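Local coordinates for protein SmhB (Serratia marcescens, PDB 6ZZ5) that forms the B component of the tripartite alpha-pore-forming toxin Smh and probably inserts into target membranes on leaving this soluble form, at residues T24-V35 against T209-M218; N170-I180 against G229-R240. All coordinates share one frame; numbering follows the deposited sequence.

Contact 1 of 2, residues T24-V35 against T209-M218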
loop_
_atom_site.group_PDB
_atom_site.type_symbol
_atom_site.label_atom_id
_atom_site.label_comp_id
_atom_site.label_asym_id
_atom_site.label_seq_id
_atom_site.Cartn_x
_atom_site.Cartn_y
_atom_site.Cartn_z
ATOM N N THR A 24 -5.680 -2.557 -2.693
ATOM C CA THR A 24 -6.677 -2.196 -3.738
ATOM C C THR A 24 -6.059 -2.363 -5.128
ATOM O O THR A 24 -6.730 -2.887 -6.021
ATOM C CB THR A 24 -7.176 -0.765 -3.551
ATOM O OG1 THR A 24 -7.699 -0.697 -2.223
ATOM C CG2 THR A 24 -8.264 -0.400 -4.530
ATOM N N TYR A 25 -4.833 -1.881 -5.313
ATOM C CA TYR A 25 -4.124 -2.041 -6.592
ATOM C C TYR A 25 -4.076 -3.508 -6.985
ATOM O O TYR A 25 -4.352 -3.838 -8.169
ATOM C CB TYR A 25 -2.744 -1.380 -6.555
ATOM C CG TYR A 25 -2.260 -0.964 -7.921
ATOM C CD1 TYR A 25 -1.840 -1.908 -8.838
ATOM C CD2 TYR A 25 -2.203 0.373 -8.281
ATOM C CE1 TYR A 25 -1.454 -1.545 -10.122
ATOM C CE2 TYR A 25 -1.813 0.763 -9.558
ATOM C CZ TYR A 25 -1.422 -0.199 -10.465
ATOM O OH TYR A 25 -1.044 0.245 -11.684
ATOM N N CYS A 26 -3.673 -4.370 -6.048
ATOM C CA CYS A 26 -3.573 -5.841 -6.266
ATOM C C CYS A 26 -4.947 -6.400 -6.673
ATOM O O CYS A 26 -4.999 -7.290 -7.544
ATOM C CB CYS A 26 -3.034 -6.571 -5.028
ATOM S SG CYS A 26 -1.269 -6.271 -4.803
ATOM N N ASN A 27 -6.019 -5.968 -6.019
ATOM C CA ASN A 27 -7.395 -6.431 -6.371
ATOM C C ASN A 27 -7.702 -6.054 -7.832
ATOM O O ASN A 27 -8.373 -6.860 -8.569
ATOM C CB ASN A 27 -8.448 -5.859 -5.402
ATOM C CG ASN A 27 -8.360 -6.449 -4.023
ATOM O OD1 ASN A 27 -7.969 -7.581 -3.898
ATOM N ND2 ASN A 27 -8.816 -5.713 -3.028
ATOM N N SER A 28 -7.218 -4.909 -8.277
ATOM C CA SER A 28 -7.483 -4.423 -9.657
ATOM C C SER A 28 -6.753 -5.317 -10.657
ATOM O O SER A 28 -7.331 -5.627 -11.737
ATOM C CB SER A 28 -7.147 -2.977 -9.880
ATOM O OG SER A 28 -5.743 -2.732 -10.065
ATOM N N VAL A 29 -5.578 -5.805 -10.268
ATOM C CA VAL A 29 -4.779 -6.707 -11.130
ATOM C C VAL A 29 -5.522 -8.010 -11.235
ATOM O O VAL A 29 -5.586 -8.556 -12.310
ATOM C CB VAL A 29 -3.341 -6.889 -10.588
ATOM C CG1 VAL A 29 -2.548 -7.955 -11.348
ATOM C CG2 VAL A 29 -2.607 -5.578 -10.566
ATOM N N ARG A 30 -6.034 -8.489 -10.116
ATOM C CA ARG A 30 -6.747 -9.776 -10.095
ATOM C C ARG A 30 -8.108 -9.676 -10.743
ATOM O O ARG A 30 -8.700 -10.759 -10.991
ATOM C CB ARG A 30 -6.839 -10.335 -8.683
ATOM C CG ARG A 30 -5.426 -10.708 -8.232
ATOM C CD ARG A 30 -5.328 -11.444 -6.959
ATOM N NE ARG A 30 -6.200 -12.586 -6.786
ATOM C CZ ARG A 30 -5.917 -13.823 -7.174
ATOM N NH1 ARG A 30 -4.835 -14.095 -7.890
ATOM N NH2 ARG A 30 -6.732 -14.789 -6.838
ATOM N N GLN A 31 -8.587 -8.486 -11.058
ATOM C CA GLN A 31 -9.921 -8.401 -11.748
ATOM C C GLN A 31 -9.752 -8.183 -13.238
ATOM O O GLN A 31 -10.753 -8.104 -13.895
ATOM C CB GLN A 31 -10.803 -7.365 -11.074
ATOM C CG GLN A 31 -11.170 -7.802 -9.667
ATOM C CD GLN A 31 -12.076 -6.812 -8.964
ATOM O OE1 GLN A 31 -12.752 -5.999 -9.600
ATOM N NE2 GLN A 31 -12.012 -6.828 -7.659
ATOM N N GLN A 32 -8.510 -8.096 -13.737
ATOM C CA GLN A 32 -8.227 -7.857 -15.174
ATOM C C GLN A 32 -8.566 -9.116 -15.961
ATOM O O GLN A 32 -8.052 -10.210 -15.645
ATOM C CB GLN A 32 -6.763 -7.467 -15.409
ATOM C CG GLN A 32 -6.418 -7.302 -16.883
ATOM C CD GLN A 32 -7.250 -6.242 -17.547
ATOM O OE1 GLN A 32 -7.370 -5.143 -17.009
ATOM N NE2 GLN A 32 -7.864 -6.601 -18.677
ATOM N N ILE A 33 -9.456 -8.976 -16.927
ATOM C CA ILE A 33 -9.802 -10.080 -17.850
ATOM C C ILE A 33 -8.662 -10.259 -18.836
ATOM O O ILE A 33 -8.048 -9.274 -19.290
ATOM C CB ILE A 33 -11.151 -9.833 -18.564
ATOM C CG1 ILE A 33 -11.617 -11.075 -19.317
ATOM C CG2 ILE A 33 -11.065 -8.675 -19.502
ATOM C CD1 ILE A 33 -13.085 -11.038 -19.741
ATOM N N PRO A 34 -8.324 -11.527 -19.164
ATOM C CA PRO A 34 -7.326 -11.816 -20.187
ATOM C C PRO A 34 -7.785 -11.211 -21.512
ATOM O O PRO A 34 -8.992 -11.077 -21.767
ATOM C CB PRO A 34 -7.248 -13.349 -20.263
ATOM C CG PRO A 34 -7.773 -13.783 -18.932
ATOM C CD PRO A 34 -8.795 -12.748 -18.511
ATOM N N VAL A 35 -6.792 -10.786 -22.285
ATOM C CA VAL A 35 -6.986 -10.111 -23.573
ATOM C C VAL A 35 -7.401 -11.188 -24.590
ATOM O O VAL A 35 -7.014 -12.392 -24.519
ATOM C CB VAL A 35 -5.742 -9.300 -24.007
ATOM C CG1 VAL A 35 -5.272 -8.357 -22.939
ATOM C CG2 VAL A 35 -4.597 -10.171 -24.494
ATOM N N THR A 209 -10.372 -5.142 -25.281
ATOM C CA THR A 209 -10.627 -5.591 -23.878
ATOM C C THR A 209 -10.521 -4.406 -22.918
ATOM O O THR A 209 -9.543 -3.670 -22.995
ATOM C CB THR A 209 -9.603 -6.668 -23.504
ATOM O OG1 THR A 209 -9.831 -7.757 -24.397
ATOM C CG2 THR A 209 -9.701 -7.147 -22.069
ATOM N N PRO A 210 -11.440 -4.213 -21.958
ATOM C CA PRO A 210 -11.316 -3.118 -21.003
ATOM C C PRO A 210 -10.178 -3.477 -20.043
ATOM O O PRO A 210 -10.080 -4.650 -19.697
ATOM C CB PRO A 210 -12.611 -3.129 -20.190
ATOM C CG PRO A 210 -13.135 -4.566 -20.332
ATOM C CD PRO A 210 -12.648 -5.026 -21.693
ATOM N N VAL A 211 -9.409 -2.481 -19.637
ATOM C CA VAL A 211 -8.271 -2.698 -18.714
ATOM C C VAL A 211 -8.584 -1.999 -17.401
ATOM O O VAL A 211 -8.651 -0.769 -17.368
ATOM C CB VAL A 211 -6.937 -2.274 -19.352
ATOM C CG1 VAL A 211 -5.774 -2.413 -18.402
ATOM C CG2 VAL A 211 -6.684 -3.093 -20.609
ATOM N N VAL A 212 -8.767 -2.798 -16.361
ATOM C CA VAL A 212 -9.053 -2.301 -14.994
ATOM C C VAL A 212 -7.759 -2.349 -14.174
ATOM O O VAL A 212 -7.766 -1.948 -13.055
ATOM C CB VAL A 212 -10.194 -3.102 -14.334
ATOM C CG1 VAL A 212 -11.459 -3.081 -15.159
ATOM C CG2 VAL A 212 -9.827 -4.553 -14.095
ATOM N N MET A 213 -6.689 -2.900 -14.697
ATOM C CA MET A 213 -5.400 -3.011 -13.999
ATOM C C MET A 213 -4.861 -1.603 -13.713
ATOM O O MET A 213 -4.690 -0.833 -14.651
ATOM C CB MET A 213 -4.394 -3.747 -14.868
ATOM C CG MET A 213 -3.299 -4.355 -14.075
ATOM S SD MET A 213 -2.191 -5.385 -15.108
ATOM C CE MET A 213 -3.430 -6.093 -16.138
ATOM N N GLY A 214 -4.757 -1.272 -12.452
ATOM C CA GLY A 214 -4.455 0.067 -11.909
ATOM C C GLY A 214 -5.621 1.034 -12.052
ATOM O O GLY A 214 -5.437 2.215 -11.770
ATOM N N GLY A 215 -6.820 0.542 -12.354
ATOM C CA GLY A 215 -8.020 1.400 -12.429
ATOM C C GLY A 215 -8.739 1.394 -11.111
ATOM O O GLY A 215 -9.678 0.605 -10.975
ATOM N N ILE A 216 -8.241 2.172 -10.155
ATOM C CA ILE A 216 -8.721 2.151 -8.751
ATOM C C ILE A 216 -9.168 3.528 -8.306
ATOM O O ILE A 216 -8.565 4.546 -8.686
ATOM C CB ILE A 216 -7.670 1.574 -7.785
ATOM C CG1 ILE A 216 -6.381 2.391 -7.725
ATOM C CG2 ILE A 216 -7.404 0.129 -8.158
ATOM C CD1 ILE A 216 -5.507 2.035 -6.577
ATOM N N ALA A 217 -10.167 3.509 -7.453
ATOM C CA ALA A 217 -10.595 4.676 -6.662
ATOM C C ALA A 217 -10.586 4.264 -5.188
ATOM O O ALA A 217 -11.021 3.122 -4.837
ATOM C CB ALA A 217 -11.944 5.146 -7.098
ATOM N N MET A 218 -10.055 5.160 -4.376
ATOM C CA MET A 218 -10.171 5.047 -2.918
ATOM C C MET A 218 -10.702 6.389 -2.399
ATOM O O MET A 218 -10.191 7.484 -2.739
ATOM C CB MET A 218 -8.825 4.674 -2.302
ATOM C CG MET A 218 -8.157 3.441 -2.966
ATOM S SD MET A 218 -6.719 2.861 -2.086
ATOM C CE MET A 218 -7.401 2.180 -0.587
HETATM O O HOH W 1 -10.691 -6.248 -17.403
HETATM O O HOH W 2 -11.054 -9.843 -23.419
#

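Contact 2 of 2, residues N170-I180 against G229-R240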
loop_
_atom_site.group_PDB
_atom_site.type_symbol
_atom_site.label_atom_id
_atom_site.label_comp_id
_atom_site.label_asym_id
_atom_site.label_seq_id
_atom_site.Cartn_x
_atom_site.Cartn_y
_atom_site.Cartn_z
ATOM N N ASN A 170 -0.115 8.910 -13.756
ATOM C CA ASN A 170 -0.145 7.867 -12.696
ATOM C C ASN A 170 0.494 8.422 -11.431
ATOM O O ASN A 170 0.007 8.092 -10.346
ATOM C CB ASN A 170 0.481 6.539 -13.128
ATOM C CG ASN A 170 -0.450 5.697 -13.951
ATOM O OD1 ASN A 170 -1.660 5.886 -13.894
ATOM N ND2 ASN A 170 0.097 4.797 -14.761
ATOM N N ALA A 171 1.538 9.252 -11.531
ATOM C CA ALA A 171 2.138 9.904 -10.360
ATOM C C ALA A 171 1.091 10.741 -9.608
ATOM O O ALA A 171 1.057 10.730 -8.391
ATOM C CB ALA A 171 3.330 10.744 -10.791
ATOM N N ALA A 172 0.285 11.513 -10.317
ATOM C CA ALA A 172 -0.761 12.366 -9.736
ATOM C C ALA A 172 -1.832 11.469 -9.092
ATOM O O ALA A 172 -2.322 11.745 -8.016
ATOM C CB ALA A 172 -1.308 13.261 -10.821
ATOM N N ILE A 173 -2.260 10.433 -9.764
ATOM C CA ILE A 173 -3.345 9.550 -9.254
ATOM C C ILE A 173 -2.833 8.881 -7.986
ATOM O O ILE A 173 -3.549 8.922 -6.956
ATOM C CB ILE A 173 -3.786 8.510 -10.295
ATOM C CG1 ILE A 173 -4.390 9.220 -11.509
ATOM C CG2 ILE A 173 -4.778 7.527 -9.653
ATOM C CD1 ILE A 173 -4.689 8.275 -12.675
ATOM N N ASP A 174 -1.631 8.300 -8.074
ATOM C CA ASP A 174 -0.988 7.604 -6.921
ATOM C C ASP A 174 -0.940 8.580 -5.714
ATOM O O ASP A 174 -1.339 8.189 -4.609
ATOM C CB ASP A 174 0.397 7.113 -7.278
ATOM C CG ASP A 174 0.510 5.911 -8.208
ATOM O OD1 ASP A 174 -0.536 5.301 -8.574
ATOM O OD2 ASP A 174 1.676 5.638 -8.618
ATOM N N GLY A 175 -0.450 9.801 -5.914
ATOM C CA GLY A 175 -0.417 10.901 -4.927
ATOM C C GLY A 175 -1.761 11.257 -4.337
ATOM O O GLY A 175 -1.847 11.409 -3.097
ATOM N N ALA A 176 -2.793 11.417 -5.174
ATOM C CA ALA A 176 -4.138 11.777 -4.731
ATOM C C ALA A 176 -4.641 10.655 -3.827
ATOM O O ALA A 176 -5.147 10.938 -2.705
ATOM C CB ALA A 176 -5.040 12.021 -5.907
ATOM N N ILE A 177 -4.533 9.421 -4.274
ATOM C CA ILE A 177 -5.028 8.266 -3.481
ATOM C C ILE A 177 -4.258 8.171 -2.162
ATOM O O ILE A 177 -4.923 7.994 -1.116
ATOM C CB ILE A 177 -4.940 6.980 -4.303
ATOM C CG1 ILE A 177 -5.927 7.068 -5.477
ATOM C CG2 ILE A 177 -5.150 5.757 -3.399
ATOM C CD1 ILE A 177 -5.911 5.876 -6.370
ATOM N N ALA A 178 -2.929 8.294 -2.190
ATOM C CA ALA A 178 -2.074 8.190 -0.974
ATOM C C ALA A 178 -2.593 9.196 0.064
ATOM O O ALA A 178 -2.825 8.754 1.196
ATOM C CB ALA A 178 -0.616 8.394 -1.307
ATOM N N GLY A 179 -2.862 10.444 -0.340
ATOM C CA GLY A 179 -3.322 11.544 0.523
ATOM C C GLY A 179 -4.737 11.274 1.029
ATOM O O GLY A 179 -5.022 11.558 2.191
ATOM N N ILE A 180 -5.621 10.721 0.214
ATOM C CA ILE A 180 -7.008 10.379 0.657
ATOM C C ILE A 180 -6.907 9.324 1.758
ATOM O O ILE A 180 -7.595 9.478 2.776
ATOM C CB ILE A 180 -7.906 9.949 -0.513
ATOM C CG1 ILE A 180 -8.123 11.121 -1.475
ATOM C CG2 ILE A 180 -9.243 9.423 -0.014
ATOM C CD1 ILE A 180 -8.691 10.727 -2.845
ATOM N N GLY A 229 -13.723 12.678 -0.874
ATOM C CA GLY A 229 -12.555 12.401 -1.733
ATOM C C GLY A 229 -12.911 12.214 -3.198
ATOM O O GLY A 229 -11.974 12.230 -3.997
ATOM N N ALA A 230 -14.166 12.022 -3.602
ATOM C CA ALA A 230 -14.485 11.761 -5.025
ATOM C C ALA A 230 -14.172 13.009 -5.865
ATOM O O ALA A 230 -13.612 12.883 -6.970
ATOM C CB ALA A 230 -15.922 11.326 -5.208
ATOM N N ILE A 231 -14.441 14.193 -5.346
ATOM C CA ILE A 231 -14.211 15.448 -6.102
ATOM C C ILE A 231 -12.695 15.578 -6.302
ATOM O O ILE A 231 -12.272 15.855 -7.438
ATOM C CB ILE A 231 -14.814 16.679 -5.393
ATOM C CG1 ILE A 231 -16.328 16.482 -5.188
ATOM C CG2 ILE A 231 -14.497 17.908 -6.253
ATOM C CD1 ILE A 231 -17.060 17.612 -4.533
ATOM N N VAL A 232 -11.923 15.370 -5.239
ATOM C CA VAL A 232 -10.437 15.458 -5.298
ATOM C C VAL A 232 -9.961 14.471 -6.369
ATOM O O VAL A 232 -9.216 14.827 -7.289
ATOM C CB VAL A 232 -9.822 15.131 -3.924
ATOM C CG1 VAL A 232 -8.309 15.046 -4.028
ATOM C CG2 VAL A 232 -10.234 16.144 -2.856
ATOM N N LEU A 233 -10.420 13.233 -6.273
ATOM C CA LEU A 233 -9.812 12.112 -7.015
ATOM C C LEU A 233 -10.223 12.190 -8.478
ATOM O O LEU A 233 -9.407 11.776 -9.390
ATOM C CB LEU A 233 -10.229 10.803 -6.347
ATOM C CG LEU A 233 -9.591 9.547 -6.937
ATOM C CD1 LEU A 233 -8.084 9.643 -7.003
ATOM C CD2 LEU A 233 -10.000 8.322 -6.152
ATOM N N ASP A 234 -11.414 12.722 -8.724
ATOM C CA ASP A 234 -12.012 12.850 -10.077
ATOM C C ASP A 234 -11.059 13.605 -11.021
ATOM O O ASP A 234 -10.996 13.223 -12.222
ATOM C CB ASP A 234 -13.385 13.491 -9.961
ATOM C CG ASP A 234 -13.994 14.027 -11.251
ATOM O OD1 ASP A 234 -14.239 13.228 -12.175
ATOM O OD2 ASP A 234 -14.263 15.220 -11.302
ATOM N N LYS A 235 -10.307 14.595 -10.574
ATOM C CA LYS A 235 -9.461 15.397 -11.523
ATOM C C LYS A 235 -8.416 14.508 -12.207
ATOM O O LYS A 235 -8.355 14.492 -13.425
ATOM C CB LYS A 235 -8.722 16.505 -10.759
ATOM C CG LYS A 235 -9.625 17.639 -10.308
ATOM C CD LYS A 235 -10.271 18.321 -11.496
ATOM C CE LYS A 235 -11.080 19.549 -11.145
ATOM N NZ LYS A 235 -12.028 19.270 -10.039
ATOM N N SER A 236 -7.670 13.733 -11.430
ATOM C CA SER A 236 -6.591 12.873 -11.972
ATOM C C SER A 236 -7.174 11.678 -12.724
ATOM O O SER A 236 -6.632 11.348 -13.754
ATOM C CB SER A 236 -5.590 12.500 -10.896
ATOM O OG SER A 236 -6.110 11.728 -9.813
ATOM N N LEU A 237 -8.239 11.039 -12.237
ATOM C CA LEU A 237 -8.838 9.879 -12.985
ATOM C C LEU A 237 -9.369 10.358 -14.342
ATOM O O LEU A 237 -9.177 9.677 -15.325
ATOM C CB LEU A 237 -9.977 9.264 -12.172
ATOM C CG LEU A 237 -9.643 8.703 -10.817
ATOM C CD1 LEU A 237 -10.891 8.060 -10.212
ATOM C CD2 LEU A 237 -8.500 7.699 -10.880
ATOM N N SER A 238 -10.060 11.478 -14.407
ATOM C CA SER A 238 -10.558 12.054 -15.684
ATOM C C SER A 238 -9.363 12.440 -16.575
ATOM O O SER A 238 -9.451 12.288 -17.796
ATOM C CB SER A 238 -11.441 13.228 -15.462
ATOM O OG SER A 238 -12.653 12.780 -14.901
ATOM N N ALA A 239 -8.290 12.978 -15.972
ATOM C CA ALA A 239 -7.072 13.352 -16.727
ATOM C C ALA A 239 -6.553 12.094 -17.443
ATOM O O ALA A 239 -6.228 12.178 -18.646
ATOM C CB ALA A 239 -6.060 14.000 -15.800
ATOM N N ARG A 240 -6.440 10.962 -16.741
ATOM C CA ARG A 240 -5.912 9.726 -17.378
ATOM C C ARG A 240 -6.818 9.340 -18.557
ATOM O O ARG A 240 -6.327 8.977 -19.655
ATOM C CB ARG A 240 -5.816 8.580 -16.360
ATOM C CG ARG A 240 -5.390 7.265 -17.008
ATOM C CD ARG A 240 -5.042 6.156 -16.014
ATOM N NE ARG A 240 -6.220 5.886 -15.189
ATOM C CZ ARG A 240 -6.251 5.224 -14.052
ATOM N NH1 ARG A 240 -5.157 4.708 -13.561
ATOM N NH2 ARG A 240 -7.380 5.088 -13.393
HETATM O O HOH W 3 -2.831 3.942 -14.953
#

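Contact 1 of 2, residues T24-V35 against T209-M218
The side-chain amide of Gln32 grips the loop of 209-218 with both of its polar atoms. Its OE1 accepts two backbone N-H groups, Val212 N at 2.8 Å and the more distant Met213 N at 3.3 Å, each lying in the plane of the Gln32 carbonyl. Its NE2 donates to Pro210 O at 3.1 Å, and also to the backbone O of Ile33 in its own segment, both acceptors close to the amide plane; bonds at both ends of the amide restrict its rotation. A bend at chi2 (60°) turns the amide to the loop, while Met213 CE packs against CG of the same glutamine. Four residues earlier, in the last turns of helix 4-30, Ser28 OG accepts Gly214 N at 3.0 Å and donates to Tyr25 O, tying the serine to its own helix as well as to the loop. This loop holds a type II beta turn, Val212 to Gly215, that leads into strand 216-221 of the small mixed sheet; here the sheet packs on the end of helix 4-30, in a protein of the HBL toxin family. Gly214 CA sits over one face of the Tyr25 ring, 3.4 Å from CZ, and Ile216 CG2 packs on Ser28 CB at 3.6 Å. Farther out, Tyr25 OH is anchored by Gly263 O of helix 252-300, Thr24 OG1 bonds to Leu20 O, and the backbone of Val211 pairs with Val199.

Contact 2 of 2, residues N170-I180 against G229-R240
Ile173 reaches into the opposing helix between Ser236 and Arg240, and each of its branches finds a different neighbour. CG1 lies against both side-chain atoms of Ser236, CB and OG, at 3.5 Å from OG; CG2 meets Leu237 CD2 at 3.9 Å; CD1 rests over one face of the Arg240 guanidinium, 3.7 Å from CZ and displaced toward the rim of the group. With CG1 anti to the carbonyl carbon (chi1 -64°) and the chain extended beyond it, the methyl end is carried to that face. The arginine crosses the isoleucine at about a right angle, and its NH1 is held by a water that it shares with Asn170 OD1 and is probably also bonded to Gly214 O of the loop before strand 216-221. Two turns along, Ile180 sends CD1 to Leu233 CB at 3.8 Å, again crossing at about a right angle, and to Gly229 O at the N-cap of the second helix. Between these two isoleucines, Leu233 CD1 touches Ile177 CG1 at 3.7 Å and Ala176 CB at 4.0 Å. No direct hydrogen bond joins the segments. The axes approach to 8.9 Å, directions 163° apart: an antiparallel helix pair with small residues, Ala176 and Ser236, at the interface, its two helices both packing against strand 216-221 in what is probably the head, as in related HBL-type toxins.

How the contacts relate
Contacts 1 and 2, with centres about 16 Å apart, interlock along the chain: their segments alternate, and segment 209-218 lies in the connection between the two helices of contact 2. They also touch directly. Gly214 O, in the turn of contact 1, probably accepts a hydrogen bond from Arg240 NH1 of contact 2 at 3.1 Å, joining the turn to the helix pair. Farther along, Met218 SD meets Ile177 CG2 at 3.5 Å, and Met218 O lies as close to Leu233 CD2. Strand 216-221 thus has helix 4-30 packed on it in contact 1, and the same strand also touches the two helices, 156-184 and 230-245, that pair in contact 2.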